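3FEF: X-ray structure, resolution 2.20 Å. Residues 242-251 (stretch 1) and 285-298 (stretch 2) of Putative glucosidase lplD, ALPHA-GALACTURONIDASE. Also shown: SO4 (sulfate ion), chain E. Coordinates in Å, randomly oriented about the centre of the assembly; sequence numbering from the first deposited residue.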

# COMPACT_ATOMS: atom_id res chain seq x y z
N CYS A 242 -12.34 -43.16 17.43
CA CYS A 242 -11.14 -43.31 18.24
C CYS A 242 -9.96 -42.81 17.42
O CYS A 242 -9.83 -43.15 16.25
CB CYS A 242 -10.94 -44.78 18.60
SG CYS A 242 -9.37 -45.06 19.43
N TRP A 243 -9.10 -42.02 18.03
CA TRP A 243 -8.01 -41.42 17.25
C TRP A 243 -7.13 -42.46 16.54
O TRP A 243 -6.44 -42.12 15.59
CB TRP A 243 -7.17 -40.46 18.11
CG TRP A 243 -6.33 -41.14 19.14
CD1 TRP A 243 -6.70 -41.50 20.40
CD2 TRP A 243 -4.95 -41.54 18.99
NE1 TRP A 243 -5.63 -42.10 21.06
CE2 TRP A 243 -4.55 -42.13 20.21
CE3 TRP A 243 -4.02 -41.46 17.94
CZ2 TRP A 243 -3.26 -42.64 20.40
CZ3 TRP A 243 -2.75 -41.96 18.14
CH2 TRP A 243 -2.38 -42.55 19.36
N ARG A 244 -7.15 -43.72 17.00
CA ARG A 244 -6.36 -44.79 16.38
C ARG A 244 -7.04 -45.41 15.17
O ARG A 244 -6.43 -46.20 14.48
CB ARG A 244 -6.05 -45.93 17.35
CG ARG A 244 -5.25 -45.55 18.56
CD ARG A 244 -5.10 -46.76 19.48
NE ARG A 244 -4.74 -46.34 20.83
CZ ARG A 244 -3.50 -46.04 21.21
NH1 ARG A 244 -3.26 -45.65 22.46
NH2 ARG A 244 -2.51 -46.14 20.34
N ASP A 245 -8.30 -45.10 14.93
CA ASP A 245 -9.02 -45.74 13.83
C ASP A 245 -8.26 -45.66 12.51
O ASP A 245 -8.21 -46.63 11.76
CB ASP A 245 -10.45 -45.18 13.65
CG ASP A 245 -11.33 -45.38 14.87
OD1 ASP A 245 -10.99 -46.22 15.74
OD2 ASP A 245 -12.38 -44.69 14.97
N SER A 246 -7.67 -44.51 12.20
CA SER A 246 -6.91 -44.37 10.97
C SER A 246 -5.87 -43.27 11.07
O SER A 246 -5.87 -42.49 12.02
CB SER A 246 -7.84 -44.06 9.81
OG SER A 246 -8.16 -42.68 9.82
N VAL A 247 -4.99 -43.21 10.07
CA VAL A 247 -3.97 -42.16 10.03
C VAL A 247 -4.60 -40.76 9.92
O VAL A 247 -3.93 -39.75 10.13
CB VAL A 247 -2.98 -42.39 8.87
CG1 VAL A 247 -2.50 -43.82 8.87
CG2 VAL A 247 -3.61 -42.04 7.53
N PHE A 248 -5.89 -40.70 9.62
CA PHE A 248 -6.55 -39.41 9.44
C PHE A 248 -7.14 -38.83 10.72
O PHE A 248 -7.52 -37.66 10.75
CB PHE A 248 -7.63 -39.52 8.37
CG PHE A 248 -7.09 -39.85 7.02
CD1 PHE A 248 -6.32 -38.93 6.33
CD2 PHE A 248 -7.33 -41.09 6.44
CE1 PHE A 248 -5.81 -39.23 5.09
CE2 PHE A 248 -6.82 -41.39 5.19
CZ PHE A 248 -6.06 -40.47 4.51
N CYS A 249 -7.19 -39.64 11.77
CA CYS A 249 -7.90 -39.27 12.99
C CYS A 249 -7.02 -38.69 14.07
O CYS A 249 -5.81 -38.83 14.05
CB CYS A 249 -8.61 -40.50 13.56
SG CYS A 249 -9.89 -41.15 12.50
N SER A 250 -7.64 -38.05 15.06
CA SER A 250 -6.86 -37.47 16.14
C SER A 250 -7.75 -37.20 17.32
O SER A 250 -8.95 -37.41 17.24
CB SER A 250 -6.21 -36.16 15.68
OG SER A 250 -6.96 -35.03 16.13
N ALA A 251 -7.17 -36.75 18.42
CA ALA A 251 -7.96 -36.28 19.54
C ALA A 251 -7.77 -34.76 19.73
O ALA A 251 -8.00 -34.25 20.82
CB ALA A 251 -7.58 -37.04 20.82
N PRO A 285 4.14 -38.46 17.86
CA PRO A 285 2.77 -38.34 17.37
C PRO A 285 1.77 -39.12 18.22
O PRO A 285 0.62 -38.68 18.37
CB PRO A 285 2.85 -38.93 15.95
CG PRO A 285 4.09 -39.74 15.91
CD PRO A 285 5.04 -39.08 16.88
N GLU A 286 2.19 -40.25 18.78
CA GLU A 286 1.27 -41.05 19.60
C GLU A 286 0.97 -40.36 20.94
O GLU A 286 -0.16 -40.44 21.42
CB GLU A 286 1.75 -42.51 19.78
CG GLU A 286 3.15 -42.66 20.37
CD GLU A 286 4.24 -42.33 19.37
OE1 GLU A 286 5.21 -41.63 19.75
OE2 GLU A 286 4.14 -42.76 18.19
N VAL A 287 1.93 -39.67 21.52
CA VAL A 287 1.62 -38.87 22.71
C VAL A 287 0.68 -37.71 22.37
O VAL A 287 -0.17 -37.33 23.17
CB VAL A 287 2.87 -38.27 23.35
CG1 VAL A 287 2.49 -37.11 24.30
CG2 VAL A 287 3.67 -39.34 24.07
N TRP A 288 0.82 -37.16 21.16
CA TRP A 288 -0.01 -36.03 20.76
C TRP A 288 -1.29 -36.53 20.11
O TRP A 288 -2.13 -35.75 19.68
CB TRP A 288 0.79 -35.05 19.89
CG TRP A 288 1.70 -34.27 20.78
CD1 TRP A 288 3.00 -34.53 21.05
CD2 TRP A 288 1.34 -33.14 21.60
NE1 TRP A 288 3.49 -33.64 21.97
CE2 TRP A 288 2.48 -32.77 22.33
CE3 TRP A 288 0.15 -32.42 21.79
CZ2 TRP A 288 2.49 -31.69 23.23
CZ3 TRP A 288 0.16 -31.35 22.68
CH2 TRP A 288 1.32 -31.00 23.39
N LYS A 289 -1.43 -37.85 20.05
CA LYS A 289 -2.67 -38.50 19.61
C LYS A 289 -3.09 -38.24 18.16
O LYS A 289 -4.27 -38.03 17.87
CB LYS A 289 -3.82 -38.23 20.59
CG LYS A 289 -3.47 -38.61 22.04
CD LYS A 289 -4.74 -38.87 22.85
CE LYS A 289 -4.42 -39.45 24.22
NZ LYS A 289 -5.62 -40.19 24.74
N PHE A 290 -2.14 -38.29 17.24
CA PHE A 290 -2.45 -38.25 15.81
C PHE A 290 -1.42 -39.13 15.13
O PHE A 290 -0.58 -39.71 15.81
CB PHE A 290 -2.42 -36.81 15.28
CG PHE A 290 -1.03 -36.23 15.18
CD1 PHE A 290 -0.35 -35.83 16.31
CD2 PHE A 290 -0.40 -36.09 13.94
CE1 PHE A 290 0.94 -35.30 16.21
CE2 PHE A 290 0.88 -35.58 13.84
CZ PHE A 290 1.55 -35.19 14.97
N HIS A 291 -1.46 -39.25 13.81
CA HIS A 291 -0.54 -40.13 13.10
C HIS A 291 0.24 -39.42 12.00
O HIS A 291 -0.16 -38.36 11.51
CB HIS A 291 -1.29 -41.27 12.41
CG HIS A 291 -2.29 -41.96 13.28
ND1 HIS A 291 -2.01 -43.13 13.94
CD2 HIS A 291 -3.58 -41.66 13.56
CE1 HIS A 291 -3.08 -43.53 14.61
NE2 HIS A 291 -4.05 -42.66 14.39
N LEU A 292 1.35 -40.03 11.59
CA LEU A 292 2.00 -39.64 10.37
C LEU A 292 1.33 -40.48 9.29
O LEU A 292 0.71 -41.48 9.59
CB LEU A 292 3.48 -39.96 10.43
CG LEU A 292 4.25 -39.55 11.69
CD1 LEU A 292 5.69 -40.00 11.55
CD2 LEU A 292 4.18 -38.03 11.93
N THR A 293 1.42 -40.06 8.04
CA THR A 293 0.95 -40.87 6.93
C THR A 293 2.15 -41.33 6.11
O THR A 293 2.70 -40.55 5.33
CB THR A 293 0.02 -40.07 6.00
OG1 THR A 293 -1.12 -39.64 6.74
CG2 THR A 293 -0.43 -40.93 4.81
N PRO A 294 2.55 -42.60 6.27
CA PRO A 294 3.71 -43.13 5.56
C PRO A 294 3.34 -43.38 4.12
O PRO A 294 2.16 -43.60 3.82
CB PRO A 294 3.98 -44.47 6.28
CG PRO A 294 2.77 -44.74 7.19
CD PRO A 294 1.74 -43.67 6.91
N ILE A 295 4.31 -43.38 3.21
CA ILE A 295 3.96 -43.55 1.80
C ILE A 295 3.37 -44.93 1.49
O ILE A 295 2.66 -45.09 0.51
CB ILE A 295 5.12 -43.27 0.86
CG1 ILE A 295 5.55 -41.80 1.02
CG2 ILE A 295 4.72 -43.55 -0.59
CD1 ILE A 295 4.38 -40.82 1.03
N SER A 296 3.68 -45.91 2.33
CA SER A 296 3.15 -47.25 2.15
C SER A 296 1.63 -47.25 2.33
O SER A 296 0.92 -47.97 1.63
CB SER A 296 3.79 -48.20 3.16
OG SER A 296 3.50 -47.75 4.47
N PHE A 297 1.15 -46.43 3.25
CA PHE A 297 -0.28 -46.32 3.44
C PHE A 297 -0.92 -45.88 2.13
O PHE A 297 -1.97 -46.38 1.74
CB PHE A 297 -0.65 -45.35 4.55
CG PHE A 297 -2.12 -45.08 4.63
CD1 PHE A 297 -2.94 -45.88 5.42
CD2 PHE A 297 -2.70 -44.08 3.88
CE1 PHE A 297 -4.30 -45.66 5.48
CE2 PHE A 297 -4.07 -43.86 3.93
CZ PHE A 297 -4.87 -44.66 4.74
N ARG A 298 -0.27 -44.95 1.44
CA ARG A 298 -0.85 -44.40 0.21
C ARG A 298 -0.81 -45.39 -0.92
O ARG A 298 -1.68 -45.38 -1.78
CB ARG A 298 -0.16 -43.08 -0.21
CG ARG A 298 -0.33 -41.96 0.82
CD ARG A 298 0.27 -40.63 0.37
NE ARG A 298 0.22 -39.66 1.46
CZ ARG A 298 -0.80 -38.84 1.69
NH1 ARG A 298 -0.77 -38.01 2.72
NH2 ARG A 298 -1.84 -38.86 0.88
S SO4 E . -4.36 -36.82 2.31
O1 SO4 E . -5.43 -37.80 2.19
O2 SO4 E . -3.39 -37.23 3.31
O3 SO4 E . -4.95 -35.54 2.68
O4 SO4 E . -3.69 -36.67 1.02
O HOH W 1 -3.88 -38.03 12.66
O HOH W 2 -1.22 -38.50 9.16

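Two irregular segments meet here in a compact loop-to-loop contact, burying 681 Å² in all, in which two direct hydrogen bonds, one of them from a histidine side chain, and two bridging waters link the stretches while aromatic rings and aliphatic groups fill the space around them.

Stretch 1 folds through two type I beta turns, Cys242 to Asp245 and Ser246 to Cys249; stretch 2 is mostly loop, with Pro294 at the N-cap of the helix that begins at Ile295. The chains approach most closely at two points, with CA–CA distances of 4.5 Å for Ser250 and Phe290 and 5.0 Å for Val247 and His291. Near the first, Ala251 N donates to Lys289 O at 3.2 Å with an N-H...acceptor angle of 141°, and Ser250 CA lies 3.2 Å from the same Lys289 O in a CA-H...O contact. This single pair of contacts does not amount to a strand ladder, and water completes the link. Water 1 accepts from His291 N (2.9 Å) and donates to Val247 O (3.1 Å) and Cys249 O (2.5 Å); water 2 donates to Val247 O (3.1 Å) and His291 O (2.6 Å) and accepts from Thr293 OG1 (2.7 Å). Val247 O is therefore shared by both waters.

His291 has the largest area covered by the other stretch. Its CA-to-CB bond points toward stretch 1, and its NE2 donates to Trp243 O at 2.7 Å and 156°, which places a proton on that nitrogen. Val247 N lies over one face of the imidazole and Trp243 CZ3 over the opposite face, so the ring is held between the two residues; the Trp243 six-membered ring and the His291 ring are inclined at 34°, with centroids 5.3 Å apart.

The CA-to-CB bond of Trp243 likewise points toward stretch 2. Lys289 CA sits 3.7 Å from the centroid of the Trp243 six-membered ring, only 13° off the normal, a CH-pi contact that sets a polarised C-H against the pi cloud. The aliphatic part of the lysine extends the packing: Lys289 CD lies 3.8 Å from Trp243 NE1 and 3.9 Å from Ala251 CB, while Lys289 NZ is hydrogen-bonded elsewhere in the structure.

A second apolar patch forms around Phe297. Val247 CG2 stands 4.0 Å from the Phe297 ring centroid, 10° off the normal, and Phe248 CE2 approaches Phe297 CZ to 3.8 Å, with the two phenyl planes at 78°. Beside this patch, a sulfate accepts from Arg298, NH1 to O2 at 2.8 Å and NH2 to O4 at 2.9 Å, while its O1 lies 3.3 Å from Phe248 CE1.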